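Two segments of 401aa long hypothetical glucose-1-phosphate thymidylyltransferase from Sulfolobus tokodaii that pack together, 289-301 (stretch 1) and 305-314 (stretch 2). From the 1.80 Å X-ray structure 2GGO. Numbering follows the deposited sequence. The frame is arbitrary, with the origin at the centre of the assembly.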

# COMPACT_ATOMS: atom_id res chain seq x y z
N ILE A 289 2.81 14.77 17.93
CA ILE A 289 4.02 14.12 18.45
C ILE A 289 4.52 15.06 19.54
O ILE A 289 5.02 16.16 19.21
N GLY A 290 4.41 14.61 20.80
CA GLY A 290 4.65 15.40 22.06
C GLY A 290 6.00 15.29 22.70
O GLY A 290 6.92 14.78 22.08
N ALA A 291 6.12 15.72 23.94
CA ALA A 291 7.41 15.80 24.61
C ALA A 291 7.84 14.42 25.00
O ALA A 291 7.01 13.64 25.53
N SER A 292 9.14 14.16 24.84
CA SER A 292 9.71 12.84 25.04
C SER A 292 9.11 11.75 24.22
O SER A 292 9.00 10.62 24.74
N VAL A 293 8.73 12.06 22.98
CA VAL A 293 8.25 11.07 22.04
C VAL A 293 9.27 10.92 20.93
O VAL A 293 9.75 11.92 20.34
N GLU A 294 9.64 9.67 20.61
CA GLU A 294 10.64 9.47 19.56
C GLU A 294 9.95 8.54 18.51
O GLU A 294 9.25 7.58 18.86
N VAL A 295 10.15 8.85 17.23
CA VAL A 295 9.61 8.07 16.13
C VAL A 295 10.72 7.81 15.13
O VAL A 295 11.57 8.67 14.91
N LYS A 296 10.72 6.59 14.56
CA LYS A 296 11.70 6.22 13.57
C LYS A 296 11.08 5.30 12.56
O LYS A 296 10.41 4.31 12.93
N GLU A 297 11.35 5.55 11.30
CA GLU A 297 10.85 4.65 10.26
C GLU A 297 9.45 4.15 10.45
O GLU A 297 9.19 2.94 10.50
N SER A 298 8.50 5.06 10.51
CA SER A 298 7.10 4.65 10.64
C SER A 298 6.21 5.60 9.89
O SER A 298 6.57 6.73 9.65
N VAL A 299 5.01 5.12 9.62
CA VAL A 299 4.00 5.84 8.91
C VAL A 299 2.89 5.98 9.91
O VAL A 299 2.38 4.98 10.45
N ILE A 300 2.55 7.21 10.20
CA ILE A 300 1.50 7.48 11.20
C ILE A 300 0.48 8.33 10.44
O ILE A 300 0.76 9.42 9.98
N MET A 301 -0.71 7.76 10.27
CA MET A 301 -1.75 8.33 9.43
C MET A 301 -2.54 9.44 10.10
O MET A 301 -2.23 9.90 11.22
N LYS A 305 -2.31 10.56 17.22
CA LYS A 305 -1.69 11.36 18.23
C LYS A 305 -0.79 10.52 19.15
O LYS A 305 -1.27 9.57 19.78
N ILE A 306 0.49 10.88 19.26
CA ILE A 306 1.43 10.17 20.16
C ILE A 306 1.97 11.22 21.10
O ILE A 306 3.04 11.73 20.85
N PRO A 307 1.23 11.58 22.17
CA PRO A 307 1.65 12.85 22.80
C PRO A 307 2.66 12.79 23.94
O PRO A 307 3.27 13.85 24.18
N HIS A 308 2.92 11.63 24.59
CA HIS A 308 3.87 11.62 25.72
C HIS A 308 4.66 10.38 25.92
O HIS A 308 4.06 9.38 25.93
N LEU A 309 5.99 10.45 26.10
CA LEU A 309 6.74 9.33 26.68
C LEU A 309 6.65 8.02 25.95
O LEU A 309 6.74 6.96 26.58
N SER A 310 6.82 8.14 24.64
CA SER A 310 6.60 7.09 23.69
C SER A 310 7.72 6.92 22.66
O SER A 310 8.43 7.91 22.23
N TYR A 311 7.99 5.66 22.29
CA TYR A 311 8.88 5.37 21.22
C TYR A 311 8.06 4.61 20.16
O TYR A 311 7.46 3.60 20.49
N VAL A 312 8.07 5.06 18.89
CA VAL A 312 7.44 4.31 17.77
C VAL A 312 8.52 4.04 16.77
O VAL A 312 9.05 4.97 16.19
N GLY A 313 8.87 2.79 16.51
CA GLY A 313 9.99 2.49 15.62
C GLY A 313 9.45 1.46 14.66
O GLY A 313 8.55 0.72 15.05
N ASP A 314 9.73 1.61 13.36
CA ASP A 314 9.36 0.62 12.33
C ASP A 314 7.93 0.17 12.30
O ASP A 314 7.64 -1.02 12.07

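Two strand pairs run parallel, with Val 295 beside Val 312 and Lys 296 beside Gly 313. Backbone bonds such as Val 312 N to Glu 294 O (2.8 Å) hold this register. Three residues of stretch 2 cover the most surface: Asp 314, Ile 306 and Val 312.

Asp 314 has chi1 in m. Its CB points away overall, but its carboxylate comes nearer to stretch 1. OD2 forms a salt bridge with Lys 296 NZ at 2.8 Å. The lysine has chi1 t, chi2 between wells at -141°, chi3 p and chi4 t, and its end comes nearer to stretch 2. A water also joins the pair, accepting from Lys 296 NZ at 3.0 Å and donating to Asp 314 OD1 at 2.9 Å. Glu 297 brings a like charge close, with OE1 3.8 Å from Asp 314 OD1.

Ile 306 (m, m) lies on the same sheet face as Ile 289, Val 295 and Val 312. Its CG1 is 3.8 Å from Ile 289 CD1 and 4.3 Å from Ile 300 CD1. Its CG2 meets Val 293 CG1 at 3.5 Å. Val 293 is t. Ile 306, Ile 289, Val 293 and Ile 300 are buried, and their apolar side chains form a small cluster.

Val 312 (t) continues it. Its CB is 4.2 Å from Val 295 CG2, and its CG1 is 4.4 Å from Ile 300 CD1. Ile 300 (m, t) points toward stretch 2 and touches both Ile 306 and Val 312.

The face with Glu 294 and Tyr 311 is more polar. Both residues have chi1 t, and Glu 294 OE2 approaches the tyrosine ring obliquely, 3.6 Å from Tyr 311 CE1. Ser 298 (m) points toward stretch 2, yet its OG donates to Lys 296 O at 2.7 Å. A second water bridges Ala 291 N (2.9 Å) and Pro 307 O (2.8 Å).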

# COMPACT_ATOMS: atom_id res chain seq x y z
CB ILE A 289 5.09 13.90 17.34
CG1 ILE A 289 4.56 13.11 16.15
CG2 ILE A 289 6.33 13.21 17.91
CD1 ILE A 289 4.16 11.68 16.38
CB ALA A 291 7.33 16.68 25.82
CB SER A 292 9.67 12.41 26.51
OG SER A 292 10.26 13.34 27.40
CB VAL A 293 6.84 11.43 21.48
CG1 VAL A 293 6.43 10.46 20.37
CG2 VAL A 293 5.84 11.47 22.58
CB GLU A 294 11.95 8.89 20.15
CG GLU A 294 13.15 8.57 19.12
CD GLU A 294 14.29 7.78 19.72
OE1 GLU A 294 14.61 7.85 20.92
OE2 GLU A 294 14.92 7.02 18.96
CB VAL A 295 8.44 8.83 15.41
CG1 VAL A 295 7.92 8.05 14.20
CG2 VAL A 295 7.33 9.13 16.37
CB LYS A 296 12.85 5.47 14.26
CG LYS A 296 14.10 5.38 13.37
CD LYS A 296 14.72 4.03 13.52
CE LYS A 296 13.75 2.94 13.62
NZ LYS A 296 14.49 1.62 13.52
CB GLU A 297 11.75 3.45 10.08
CG GLU A 297 11.66 2.92 8.66
CD GLU A 297 12.91 2.20 8.24
OE1 GLU A 297 12.81 1.05 7.75
OE2 GLU A 297 14.00 2.78 8.42
CB SER A 298 6.65 4.65 12.12
OG SER A 298 7.71 4.20 12.91
CB VAL A 299 3.52 5.03 7.69
CG1 VAL A 299 2.53 5.85 6.87
CG2 VAL A 299 4.77 4.63 6.82
CB ILE A 300 2.11 8.22 12.43
CG1 ILE A 300 3.17 7.34 13.16
CG2 ILE A 300 1.07 8.58 13.44
CD1 ILE A 300 4.02 8.13 14.21
CB MET A 301 -2.63 7.19 8.88
CG MET A 301 -1.85 6.17 8.02
SD MET A 301 -2.73 4.70 7.47
CE MET A 301 -1.35 3.84 6.72
CB LYS A 305 -2.78 11.98 19.05
CG LYS A 305 -3.41 13.25 18.40
CD LYS A 305 -4.23 14.07 19.44
CE LYS A 305 -5.76 13.82 19.33
NZ LYS A 305 -6.60 14.33 20.52
CB ILE A 306 2.71 9.57 19.45
CG1 ILE A 306 2.47 8.83 18.15
CG2 ILE A 306 3.42 8.61 20.37
CD1 ILE A 306 1.27 7.87 18.18
CB PRO A 307 0.36 13.41 23.31
CG PRO A 307 -0.36 12.06 23.78
CD PRO A 307 -0.05 11.11 22.70
CB HIS A 308 3.08 11.61 27.07
CG HIS A 308 1.90 12.52 27.12
ND1 HIS A 308 1.95 13.91 27.37
CD2 HIS A 308 0.59 12.21 27.10
CE1 HIS A 308 0.72 14.38 27.34
NE2 HIS A 308 -0.12 13.34 27.34
CB LEU A 309 6.43 9.21 28.15
CG LEU A 309 6.87 10.48 28.95
CD1 LEU A 309 6.05 10.69 30.33
CD2 LEU A 309 8.21 10.31 29.41
CB SER A 310 5.21 7.30 23.07
OG SER A 310 4.23 6.65 23.92
CB TYR A 311 10.03 4.42 21.74
CG TYR A 311 10.95 4.01 20.61
CD1 TYR A 311 11.56 4.94 19.83
CD2 TYR A 311 11.03 2.71 20.23
CE1 TYR A 311 12.30 4.55 18.71
CE2 TYR A 311 11.77 2.30 19.22
CZ TYR A 311 12.43 3.20 18.46
OH TYR A 311 13.16 2.75 17.38
CB VAL A 312 6.28 5.14 17.09
CG1 VAL A 312 5.53 4.41 16.01
CG2 VAL A 312 5.24 5.54 18.16
CB ASP A 314 10.19 -0.59 12.53
CG ASP A 314 11.69 -0.27 12.51
OD1 ASP A 314 12.14 -0.02 11.36
OD2 ASP A 314 12.37 -0.23 13.61
O HOH W 1 3.55 16.44 25.14
O HOH W 2 14.95 0.22 10.93